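Local atomic coordinates of mandelate racemase/muconate lactonizing enzyme (Polaromonas sp., PDB entry 2OG9), a protein that belongs to the enolase superfamily and probably acts as a mandelate racemase-like enzyme, inverting the alpha-carbon of a 2-hydroxy carboxylate. Residues A96-W99 / D100-C103; S112-S115 / T116-I119; E265-S269 / A270-G274; T296-L299 / K300-L304; E319-V322 / H323-A326. All coordinates share one frame; numbering follows the deposited sequence.

Contact 1 of 5, residues A96-W99 / D100-C103; sequences AKLW and DKLC
The indole of W99 and the thiol of C103, one helical turn apart, meet at the six-membered ring, where W99 CZ3 lies 4.0 Å from C103 SG. The sulfur stands 4.9 Å from the centroid of that ring and 46° off its normal, an oblique sulfur-aromatic contact. With CG anti to the backbone N and beside the carbonyl carbon (chi1 -166°), W99 brings this ring near D100 and C103, and C103 SG, likewise anti to its own N, comes obliquely to CZ3. D100 OD1 comes to the ring's edge, 3.5 Å from W99 CE3, its carboxylate turned 80° against the indole. All this lies on helix 95-104 of the enolase-type N-terminal capping domain, whose i to i+4 ladder includes C103 N to W99 O at 3.0 Å and D100 N to A96 O, also at 3.0 Å. Farther out, W99 NE1 bonds to G293 O of the barrel domain, while the indole packs on T116 and I119 of helix 114-133. Replacing W99 by an alanine would probably leave G293 O without this donor and open a gap between the two domains. D100 OD2 forms a weak hydrogen bond with Y145 OH of the second subunit.

Contact 2 of 5, residues S112-S115 / T116-I119; sequences SGLS and TQAI
T116 carries OG1 between its backbone N and carbonyl carbon (chi1 46°), which swings the hydroxyl back over the start of the helix, 3.0 Å from S112 CA. The same torsion sets T116 CG2 beside its own N and 3.7 Å from S112 N, so that both branches of the threonine cover the S112 backbone. Q117 keeps CG anti to the carbonyl carbon (chi1 -61°) and then runs out extended, bringing OE1 to 3.8 Å from L114 CD2, where the two chains pass at a slant. These residues span the N-cap and first turn of helix 114-133 in the enolase-type N-terminal domain. G113 occupies the N-cap position, and its positive phi of 92° combined with an extended psi would press a beta carbon against the preceding carbonyl. With glycine at the N-cap a full capping box cannot form, and T116 OG1 does not bond to G113 N directly, the angle being poor; a water links them instead, 2.6 Å from T116 OG1 and held only weakly by G113 N. Beyond the cap the ladder is regular, with A118 N to L114 O and I119 N to S115 O both at 3.0 Å. I119 CG1 also comes to 3.3 Å from S115 O. Three hydrogen bonds hold the Q117 amide: OE1 accepts from Q76 NE2, and NE2 donates to R291 O of the barrel domain and to S108 O of the third subunit. S112 rests on T268 and S269, across the boundary between the two domains.

Contact 3 of 5, residues E265-S269 / A270-G274; sequences EMLTS and AAEHG
L267 sets its CD1 methyl over the centre of the H273 imidazole, 3.9 Å from its centroid and only 4° off the normal, a well-centred CH-pi contact. The edge of the same ring is used for polar neighbours: S269 O lies close to its plane, and a water in that plane joins H273 NE2 to L267 O, 2.9 Å from each. E272 also reaches back past the helix start, beside H273, to the T268 amide. It lies side by side with T268, pointing the same way, and its OE1 accepts from T268 N at 2.7 Å in a nearly straight bond (167° at the hydrogen). A second water spans T268 OG1 and E272 OE2, so both carboxylate oxygens are tied to T268. S269 is the N-cap. Its OG, held between the backbone N and the carbonyl carbon (chi1 71°), takes the E272 amide at 3.2 Å. A true capping box would have E272 accept from S269 N; here the glutamate picks the amide one residue earlier. E272 OE2 is further bonded to Y245 OH. The turn leads from strand 261-263 of the barrel into helix 270-278, where A270 and H273 pack on I301 of helix 295-307, and T268 touches R291 of helix 289-292 and G110 of the third subunit.

Contact 4 of 5, residues T296-L299 / K300-L304; sequences TPFL and KIASL
S303 reaches back one turn to L299 on helix 295-307, the barrel helix that leads from strand 284-285 to strand 311-312 in the enolase-type TIM-barrel domain. Among the polar contacts, L299 O is gripped twice: S303 OG donates to it at 2.8 Å and S303 N at 3.0 Å, the two coming from opposite faces of the carbonyl plane. The hydroxyl gets there because OG lies beside its own N (chi1 -57°), which folds it down against the preceding turn and satisfies it within the helix. The rest of the backbone ladder is uneven. A302 N to F298 O is short at 2.8 Å and I301 N to P297 O is of ordinary length, whereas K300 N to T296 O is weak at 3.4 Å. Side chains also come close to carbonyls: I301 CG1 lies 3.2 Å from P297 O. The apolar pairs are looser. F298 CE2 approaches A302 CB obliquely at 4.3 Å, and the phenylalanine side chain also touches P287, P314 and A289. I301 turns to A270 and H273 of helix 270-278, while P297 lies on W99 and T296 OG1 is bonded to D123 OD1 and W127 NE1, all three of the N-terminal domain. S303 packs on S303 of the second subunit. K300, extended beyond CG, runs alongside T296 and brings its CE to 4.2 Å from T296 CG2.

Contact 5 of 5, residues E319-V322 / H323-A326; sequences ELHV and HLAA
H323 and V322 meet as neighbours in sequence, V322 CG1 lying 3.9 Å from H323 CD2 at a slant to the imidazole. V322 holds CG1 between its backbone N and carbonyl carbon (chi1 60°), which leans that methyl over the H323 amide. The H323 ring turns back along the helix, with CG beside its own N (chi1 -71°), and presents its edge to the previous turn: CD2 stands 3.5 Å from E319 O, near the ring plane, and L320 O lies at the same edge. Water extends this link, donating to E319 O at 2.7 Å and touching H323 NE2 only weakly. The firmer partners of the imidazole are A139 N at ND1 and L363 O at NE2, so both ring nitrogens are bonded although the residue is buried, and the rotation of the ring is fixed. A phenylalanine in place of H323 would probably leave A139 N and L363 O without these buried partners. L324 works on another side of the helix, its CD1 4.0 Å from L320 CG where the two leucines pass at a slant. The backbone is slack around L320 O, which receives only weak bonds from H323 N and L324 N, and tighter one residue on, where A325 N meets H321 O at 2.7 Å. Helix 318-326 belongs to the enolase-type barrel domain and is wedged among other helices: L320 and L324 lie on A289 of helix 289-292 and I295 of helix 295-307, while H323 and A326 face helix 138-142.

All five contacts are local, each linking adjacent turns or a helix start, and they follow one another in series, so none nests in or crosses another. Contacts 1 and 2 lie on the consecutive helices 95-104 and 114-133 of the N-terminal domain and pack together through W99 and I119. Contact 3 closes the turn from strand 261-263 into helix 270-278 of the barrel, and S112 joins it to contact 2 across the domain boundary. Contact 4, on helix 295-307, is the hub: it touches contact 1 through P297, contact 3 through I301, and contact 5, on helix 318-326, through F298. Contacts 1 and 4 also meet the second subunit, contacts 2 and 3 the third.

Contact 1 of 5, residues A96-W99 / D100-C103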
loop_
_atom_site.group_PDB
_atom_site.type_symbol
_atom_site.label_atom_id
_atom_site.label_comp_id
_atom_site.label_asym_id
_atom_site.label_seq_id
_atom_site.Cartn_x
_atom_site.Cartn_y
_atom_site.Cartn_z
ATOM N N ALA A 96 19.335 3.002 30.284
ATOM C CA ALA A 96 19.138 2.351 28.986
ATOM C C ALA A 96 20.432 1.677 28.528
ATOM O O ALA A 96 20.411 0.557 28.016
ATOM C CB ALA A 96 18.676 3.370 27.949
ATOM N N LYS A 97 21.553 2.371 28.715
ATOM C CA LYS A 97 22.866 1.850 28.344
ATOM C C LYS A 97 23.136 0.502 29.022
ATOM O O LYS A 97 23.608 -0.439 28.379
ATOM C CB LYS A 97 23.956 2.854 28.741
ATOM C CG LYS A 97 25.356 2.463 28.273
ATOM C CD LYS A 97 26.429 3.426 28.788
ATOM C CE LYS A 97 26.684 3.231 30.274
ATOM N NZ LYS A 97 27.772 4.119 30.793
ATOM N N LEU A 98 22.837 0.421 30.318
ATOM C CA LEU A 98 23.037 -0.802 31.087
ATOM C C LEU A 98 22.048 -1.889 30.690
ATOM O O LEU A 98 22.361 -3.076 30.775
ATOM C CB LEU A 98 22.924 -0.515 32.589
ATOM C CG LEU A 98 24.086 0.307 33.162
ATOM C CD1 LEU A 98 23.858 0.587 34.643
ATOM C CD2 LEU A 98 25.386 -0.457 32.962
ATOM N N TRP A 99 20.846 -1.493 30.281
ATOM C CA TRP A 99 19.853 -2.473 29.834
ATOM C C TRP A 99 20.489 -3.177 28.620
ATOM O O TRP A 99 20.487 -4.411 28.522
ATOM C CB TRP A 99 18.557 -1.775 29.400
ATOM C CG TRP A 99 17.378 -2.716 29.247
ATOM C CD1 TRP A 99 16.440 -3.015 30.195
ATOM C CD2 TRP A 99 17.038 -3.495 28.089
ATOM N NE1 TRP A 99 15.539 -3.931 29.698
ATOM C CE2 TRP A 99 15.884 -4.244 28.410
ATOM C CE3 TRP A 99 17.601 -3.635 26.812
ATOM C CZ2 TRP A 99 15.278 -5.118 27.501
ATOM C CZ3 TRP A 99 16.999 -4.504 25.908
ATOM C CH2 TRP A 99 15.849 -5.236 26.259
ATOM N N ASP A 100 21.045 -2.378 27.710
ATOM C CA ASP A 100 21.699 -2.905 26.505
ATOM C C ASP A 100 22.931 -3.748 26.833
ATOM O O ASP A 100 23.160 -4.788 26.214
ATOM C CB ASP A 100 22.121 -1.768 25.560
ATOM C CG ASP A 100 20.937 -1.058 24.921
ATOM O OD1 ASP A 100 19.809 -1.597 24.960
ATOM O OD2 ASP A 100 21.142 0.039 24.358
ATOM N N LYS A 101 23.734 -3.301 27.798
ATOM C CA LYS A 101 24.926 -4.053 28.172
ATOM C C LYS A 101 24.551 -5.437 28.702
ATOM O O LYS A 101 25.170 -6.437 28.338
ATOM C CB LYS A 101 25.741 -3.300 29.239
ATOM C CG LYS A 101 27.004 -4.046 29.658
ATOM C CD LYS A 101 27.715 -3.394 30.846
ATOM C CE LYS A 101 28.935 -4.224 31.262
ATOM N NZ LYS A 101 29.664 -3.675 32.446
ATOM N N LEU A 102 23.535 -5.504 29.558
ATOM C CA LEU A 102 23.120 -6.792 30.108
ATOM C C LEU A 102 22.504 -7.679 29.035
ATOM O O LEU A 102 22.647 -8.906 29.070
ATOM C CB LEU A 102 22.124 -6.593 31.253
ATOM C CG LEU A 102 22.696 -5.981 32.538
ATOM C CD1 LEU A 102 21.630 -5.999 33.621
ATOM C CD2 LEU A 102 23.919 -6.760 32.993
ATOM N N CYS A 103 21.823 -7.060 28.076
ATOM C CA CYS A 103 21.207 -7.814 26.991
ATOM C C CYS A 103 22.333 -8.379 26.116
ATOM O O CYS A 103 22.292 -9.541 25.704
ATOM C CB CYS A 103 20.293 -6.900 26.169
ATOM S SG CYS A 103 19.214 -7.761 24.993
#

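Contact 2 of 5, residues S112-S115 / T116-I119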
loop_
_atom_site.group_PDB
_atom_site.type_symbol
_atom_site.label_atom_id
_atom_site.label_comp_id
_atom_site.label_asym_id
_atom_site.label_seq_id
_atom_site.Cartn_x
_atom_site.Cartn_y
_atom_site.Cartn_z
ATOM N N SER A 112 13.900 -10.767 24.351
ATOM C CA SER A 112 12.610 -10.966 24.998
ATOM C C SER A 112 12.612 -12.265 25.774
ATOM O O SER A 112 13.494 -13.103 25.593
ATOM C CB SER A 112 11.491 -11.008 23.958
ATOM O OG SER A 112 11.595 -12.170 23.160
ATOM N N GLY A 113 11.619 -12.436 26.638
ATOM C CA GLY A 113 11.546 -13.663 27.407
ATOM C C GLY A 113 12.245 -13.604 28.748
ATOM O O GLY A 113 12.430 -12.528 29.317
ATOM N N LEU A 114 12.649 -14.766 29.245
ATOM C CA LEU A 114 13.295 -14.863 30.550
ATOM C C LEU A 114 14.524 -13.987 30.776
ATOM O O LEU A 114 14.678 -13.417 31.856
ATOM C CB LEU A 114 13.669 -16.320 30.853
ATOM C CG LEU A 114 12.541 -17.352 30.940
ATOM C CD1 LEU A 114 13.129 -18.721 31.265
ATOM C CD2 LEU A 114 11.536 -16.943 32.013
ATOM N N SER A 115 15.403 -13.875 29.783
ATOM C CA SER A 115 16.609 -13.076 29.975
ATOM C C SER A 115 16.320 -11.587 30.158
ATOM O O SER A 115 16.885 -10.951 31.049
ATOM C CB SER A 115 17.583 -13.281 28.813
ATOM O OG SER A 115 17.005 -12.882 27.587
ATOM N N THR A 116 15.437 -11.025 29.339
ATOM C CA THR A 116 15.134 -9.610 29.472
ATOM C C THR A 116 14.249 -9.334 30.690
ATOM O O THR A 116 14.249 -8.228 31.218
ATOM C CB THR A 116 14.486 -9.041 28.182
ATOM O OG1 THR A 116 13.458 -9.920 27.730
ATOM C CG2 THR A 116 15.535 -8.884 27.086
ATOM N N GLN A 117 13.498 -10.335 31.138
ATOM C CA GLN A 117 12.663 -10.155 32.327
ATOM C C GLN A 117 13.608 -10.085 33.526
ATOM O O GLN A 117 13.379 -9.336 34.473
ATOM C CB GLN A 117 11.667 -11.312 32.462
ATOM C CG GLN A 117 10.723 -11.383 31.264
ATOM C CD GLN A 117 9.721 -12.522 31.326
ATOM O OE1 GLN A 117 9.932 -13.529 32.014
ATOM N NE2 GLN A 117 8.627 -12.381 30.573
ATOM N N ALA A 118 14.685 -10.859 33.475
ATOM C CA ALA A 118 15.675 -10.830 34.547
ATOM C C ALA A 118 16.293 -9.427 34.532
ATOM O O ALA A 118 16.453 -8.781 35.574
ATOM C CB ALA A 118 16.743 -11.893 34.297
ATOM N N ILE A 119 16.629 -8.955 33.338
ATOM C CA ILE A 119 17.206 -7.625 33.179
ATOM C C ILE A 119 16.245 -6.574 33.749
ATOM O O ILE A 119 16.667 -5.608 34.387
ATOM C CB ILE A 119 17.491 -7.330 31.678
ATOM C CG1 ILE A 119 18.652 -8.206 31.192
ATOM C CG2 ILE A 119 17.812 -5.856 31.472
ATOM C CD1 ILE A 119 18.955 -8.068 29.689
HETATM O O HOH W 1 10.960 -9.721 28.375
#

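Contact 3 of 5, residues E265-S269 / A270-G274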
loop_
_atom_site.group_PDB
_atom_site.type_symbol
_atom_site.label_atom_id
_atom_site.label_comp_id
_atom_site.label_asym_id
_atom_site.label_seq_id
_atom_site.Cartn_x
_atom_site.Cartn_y
_atom_site.Cartn_z
ATOM N N GLU A 265 -1.223 -7.972 27.236
ATOM C CA GLU A 265 -0.707 -8.440 28.519
ATOM C C GLU A 265 0.231 -9.641 28.422
ATOM O O GLU A 265 1.075 -9.839 29.292
ATOM C CB GLU A 265 -1.867 -8.775 29.471
ATOM C CG GLU A 265 -2.756 -9.914 28.990
ATOM C CD GLU A 265 -4.013 -10.086 29.828
ATOM O OE1 GLU A 265 -3.936 -10.681 30.925
ATOM O OE2 GLU A 265 -5.084 -9.617 29.386
HETATM N N MSE A 266 0.104 -10.434 27.362
HETATM C CA MSE A 266 0.952 -11.618 27.206
HETATM C C MSE A 266 2.289 -11.371 26.511
HETATM O O MSE A 266 3.201 -12.201 26.591
HETATM C CB MSE A 266 0.201 -12.702 26.429
HETATM C CG MSE A 266 -1.084 -13.166 27.088
HETATM SE SE MSE A 266 -0.752 -13.828 28.873
HETATM C CE MSE A 266 0.252 -15.418 28.397
ATOM N N LEU A 267 2.403 -10.235 25.831
ATOM C CA LEU A 267 3.610 -9.902 25.082
ATOM C C LEU A 267 4.823 -9.663 25.982
ATOM O O LEU A 267 4.686 -9.182 27.105
ATOM C CB LEU A 267 3.329 -8.690 24.184
ATOM C CG LEU A 267 2.086 -8.887 23.299
ATOM C CD1 LEU A 267 1.936 -7.725 22.327
ATOM C CD2 LEU A 267 2.206 -10.206 22.534
ATOM N N THR A 268 6.009 -9.998 25.481
ATOM C CA THR A 268 7.227 -9.859 26.273
ATOM C C THR A 268 8.328 -8.964 25.716
ATOM O O THR A 268 9.478 -9.075 26.137
ATOM C CB THR A 268 7.844 -11.251 26.552
ATOM O OG1 THR A 268 8.137 -11.904 25.309
ATOM C CG2 THR A 268 6.875 -12.112 27.336
ATOM N N SER A 269 8.001 -8.083 24.777
ATOM C CA SER A 269 9.019 -7.190 24.219
ATOM C C SER A 269 8.408 -5.993 23.518
ATOM O O SER A 269 7.238 -6.017 23.130
ATOM C CB SER A 269 9.921 -7.941 23.228
ATOM O OG SER A 269 9.233 -8.251 22.025
ATOM N N ALA A 270 9.209 -4.947 23.351
ATOM C CA ALA A 270 8.748 -3.739 22.683
ATOM C C ALA A 270 8.403 -4.074 21.236
ATOM O O ALA A 270 7.438 -3.550 20.681
ATOM C CB ALA A 270 9.831 -2.660 22.732
ATOM N N ALA A 271 9.199 -4.954 20.633
ATOM C CA ALA A 271 8.976 -5.362 19.250
ATOM C C ALA A 271 7.605 -6.013 19.037
ATOM O O ALA A 271 6.934 -5.736 18.037
ATOM C CB ALA A 271 10.087 -6.311 18.801
ATOM N N GLU A 272 7.184 -6.876 19.961
ATOM C CA GLU A 272 5.884 -7.532 19.826
ATOM C C GLU A 272 4.748 -6.512 19.933
ATOM O O GLU A 272 3.755 -6.606 19.211
ATOM C CB GLU A 272 5.698 -8.617 20.896
ATOM C CG GLU A 272 6.740 -9.734 20.859
ATOM C CD GLU A 272 6.366 -10.900 21.761
ATOM O OE1 GLU A 272 5.945 -10.651 22.907
ATOM O OE2 GLU A 272 6.496 -12.068 21.324
ATOM N N HIS A 273 4.893 -5.547 20.839
ATOM C CA HIS A 273 3.881 -4.508 21.009
ATOM C C HIS A 273 3.858 -3.635 19.765
ATOM O O HIS A 273 2.804 -3.141 19.353
ATOM C CB HIS A 273 4.190 -3.650 22.243
ATOM C CG HIS A 273 3.709 -4.252 23.524
ATOM N ND1 HIS A 273 2.412 -4.112 23.971
ATOM C CD2 HIS A 273 4.334 -5.044 24.428
ATOM C CE1 HIS A 273 2.258 -4.793 25.093
ATOM N NE2 HIS A 273 3.410 -5.368 25.392
ATOM N N GLY A 274 5.028 -3.452 19.165
ATOM C CA GLY A 274 5.114 -2.649 17.963
ATOM C C GLY A 274 4.330 -3.302 16.840
ATOM O O GLY A 274 3.660 -2.626 16.066
HETATM O O HOH W 2 3.040 -6.874 27.858
HETATM O O HOH W 3 7.738 -13.757 23.190
#

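Contact 4 of 5, residues T296-L299 / K300-L304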
loop_
_atom_site.group_PDB
_atom_site.type_symbol
_atom_site.label_atom_id
_atom_site.label_comp_id
_atom_site.label_asym_id
_atom_site.label_seq_id
_atom_site.Cartn_x
_atom_site.Cartn_y
_atom_site.Cartn_z
ATOM N N THR A 296 12.317 0.653 31.199
ATOM C CA THR A 296 12.956 1.150 29.986
ATOM C C THR A 296 12.205 0.698 28.723
ATOM O O THR A 296 11.825 1.538 27.906
ATOM C CB THR A 296 14.451 0.741 29.942
ATOM O OG1 THR A 296 15.174 1.492 30.935
ATOM C CG2 THR A 296 15.052 1.017 28.570
ATOM N N PRO A 297 11.985 -0.618 28.540
ATOM C CA PRO A 297 11.252 -1.002 27.322
ATOM C C PRO A 297 9.781 -0.574 27.379
ATOM O O PRO A 297 9.168 -0.281 26.350
ATOM C CB PRO A 297 11.444 -2.523 27.247
ATOM C CG PRO A 297 11.777 -2.925 28.666
ATOM C CD PRO A 297 12.629 -1.787 29.163
ATOM N N PHE A 298 9.226 -0.515 28.588
ATOM C CA PHE A 298 7.838 -0.090 28.767
ATOM C C PHE A 298 7.661 1.344 28.254
ATOM O O PHE A 298 6.662 1.659 27.611
ATOM C CB PHE A 298 7.439 -0.152 30.248
ATOM C CG PHE A 298 6.002 0.227 30.510
ATOM C CD1 PHE A 298 5.039 -0.755 30.724
ATOM C CD2 PHE A 298 5.610 1.562 30.527
ATOM C CE1 PHE A 298 3.708 -0.411 30.954
ATOM C CE2 PHE A 298 4.279 1.912 30.753
ATOM C CZ PHE A 298 3.331 0.925 30.966
ATOM N N LEU A 299 8.624 2.216 28.540
ATOM C CA LEU A 299 8.531 3.601 28.089
ATOM C C LEU A 299 8.570 3.684 26.566
ATOM O O LEU A 299 7.905 4.529 25.969
ATOM C CB LEU A 299 9.661 4.442 28.689
ATOM C CG LEU A 299 9.585 4.612 30.209
ATOM C CD1 LEU A 299 10.760 5.435 30.679
ATOM C CD2 LEU A 299 8.266 5.283 30.591
ATOM N N LYS A 300 9.351 2.814 25.934
ATOM C CA LYS A 300 9.421 2.820 24.475
ATOM C C LYS A 300 8.060 2.410 23.915
ATOM O O LYS A 300 7.579 2.977 22.934
ATOM C CB LYS A 300 10.513 1.861 23.992
ATOM C CG LYS A 300 11.909 2.295 24.421
ATOM C CD LYS A 300 12.967 1.262 24.081
ATOM C CE LYS A 300 14.347 1.737 24.532
ATOM N NZ LYS A 300 15.390 0.688 24.345
ATOM N N ILE A 301 7.441 1.428 24.560
ATOM C CA ILE A 301 6.135 0.942 24.144
ATOM C C ILE A 301 5.092 2.044 24.339
ATOM O O ILE A 301 4.254 2.265 23.467
ATOM C CB ILE A 301 5.735 -0.315 24.954
ATOM C CG1 ILE A 301 6.689 -1.468 24.618
ATOM C CG2 ILE A 301 4.292 -0.717 24.639
ATOM C CD1 ILE A 301 6.622 -2.609 25.602
ATOM N N ALA A 302 5.159 2.736 25.477
ATOM C CA ALA A 302 4.217 3.820 25.771
ATOM C C ALA A 302 4.334 4.946 24.743
ATOM O O ALA A 302 3.333 5.561 24.370
ATOM C CB ALA A 302 4.457 4.364 27.187
ATOM N N SER A 303 5.557 5.220 24.291
ATOM C CA SER A 303 5.783 6.261 23.293
ATOM C C SER A 303 5.125 5.861 21.980
ATOM O O SER A 303 4.542 6.696 21.297
ATOM C CB SER A 303 7.281 6.472 23.042
ATOM O OG SER A 303 7.964 6.787 24.239
ATOM N N LEU A 304 5.250 4.588 21.617
ATOM C CA LEU A 304 4.651 4.086 20.379
ATOM C C LEU A 304 3.122 4.148 20.474
ATOM O O LEU A 304 2.451 4.557 19.527
ATOM C CB LEU A 304 5.096 2.641 20.107
ATOM C CG LEU A 304 6.557 2.425 19.686
ATOM C CD1 LEU A 304 6.808 0.949 19.429
ATOM C CD2 LEU A 304 6.852 3.229 18.425
#

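Contact 5 of 5, residues E319-V322 / H323-A326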
loop_
_atom_site.group_PDB
_atom_site.type_symbol
_atom_site.label_atom_id
_atom_site.label_comp_id
_atom_site.label_asym_id
_atom_site.label_seq_id
_atom_site.Cartn_x
_atom_site.Cartn_y
_atom_site.Cartn_z
ATOM N N GLU A 319 1.627 -1.742 41.886
ATOM C CA GLU A 319 2.627 -1.026 42.681
ATOM C C GLU A 319 3.610 -0.278 41.779
ATOM O O GLU A 319 4.159 0.769 42.148
ATOM C CB GLU A 319 3.389 -2.004 43.593
ATOM C CG GLU A 319 2.561 -2.620 44.733
ATOM C CD GLU A 319 1.673 -3.779 44.293
ATOM O OE1 GLU A 319 1.709 -4.149 43.102
ATOM O OE2 GLU A 319 0.939 -4.324 45.148
ATOM N N LEU A 320 3.833 -0.829 40.591
ATOM C CA LEU A 320 4.725 -0.218 39.611
ATOM C C LEU A 320 3.931 0.546 38.550
ATOM O O LEU A 320 4.245 1.692 38.230
ATOM C CB LEU A 320 5.572 -1.300 38.933
ATOM C CG LEU A 320 6.362 -0.910 37.679
ATOM C CD1 LEU A 320 7.338 0.209 37.992
ATOM C CD2 LEU A 320 7.108 -2.134 37.161
ATOM N N HIS A 321 2.884 -0.077 38.022
ATOM C CA HIS A 321 2.101 0.556 36.965
ATOM C C HIS A 321 1.337 1.821 37.329
ATOM O O HIS A 321 1.037 2.628 36.451
ATOM C CB HIS A 321 1.163 -0.469 36.333
ATOM C CG HIS A 321 1.888 -1.558 35.606
ATOM N ND1 HIS A 321 2.864 -1.299 34.667
ATOM C CD2 HIS A 321 1.787 -2.904 35.681
ATOM C CE1 HIS A 321 3.332 -2.441 34.195
ATOM N NE2 HIS A 321 2.695 -3.430 34.794
ATOM N N VAL A 322 1.020 2.012 38.605
ATOM C CA VAL A 322 0.313 3.227 38.985
ATOM C C VAL A 322 1.198 4.432 38.649
ATOM O O VAL A 322 0.704 5.492 38.246
ATOM C CB VAL A 322 -0.054 3.240 40.500
ATOM C CG1 VAL A 322 1.193 3.165 41.366
ATOM C CG2 VAL A 322 -0.841 4.494 40.815
ATOM N N HIS A 323 2.510 4.271 38.803
ATOM C CA HIS A 323 3.444 5.350 38.488
ATOM C C HIS A 323 3.551 5.556 36.982
ATOM O O HIS A 323 3.541 6.690 36.494
ATOM C CB HIS A 323 4.831 5.028 39.043
ATOM C CG HIS A 323 4.913 5.103 40.534
ATOM N ND1 HIS A 323 4.948 6.300 41.218
ATOM C CD2 HIS A 323 4.939 4.133 41.477
ATOM C CE1 HIS A 323 4.991 6.064 42.516
ATOM N NE2 HIS A 323 4.986 4.755 42.701
ATOM N N LEU A 324 3.671 4.454 36.247
ATOM C CA LEU A 324 3.794 4.523 34.798
ATOM C C LEU A 324 2.510 5.062 34.163
ATOM O O LEU A 324 2.563 5.879 33.245
ATOM C CB LEU A 324 4.149 3.137 34.244
ATOM C CG LEU A 324 5.503 2.610 34.746
ATOM C CD1 LEU A 324 5.727 1.169 34.305
ATOM C CD2 LEU A 324 6.619 3.503 34.217
ATOM N N ALA A 325 1.360 4.619 34.666
ATOM C CA ALA A 325 0.078 5.086 34.147
ATOM C C ALA A 325 -0.099 6.583 34.391
ATOM O O ALA A 325 -0.683 7.293 33.570
ATOM C CB ALA A 325 -1.067 4.314 34.800
ATOM N N ALA A 326 0.402 7.068 35.521
ATOM C CA ALA A 326 0.278 8.484 35.844
ATOM C C ALA A 326 1.015 9.343 34.817
ATOM O O ALA A 326 0.651 10.493 34.580
ATOM C CB ALA A 326 0.838 8.752 37.240
HETATM O O HOH W 4 4.120 2.046 44.526
#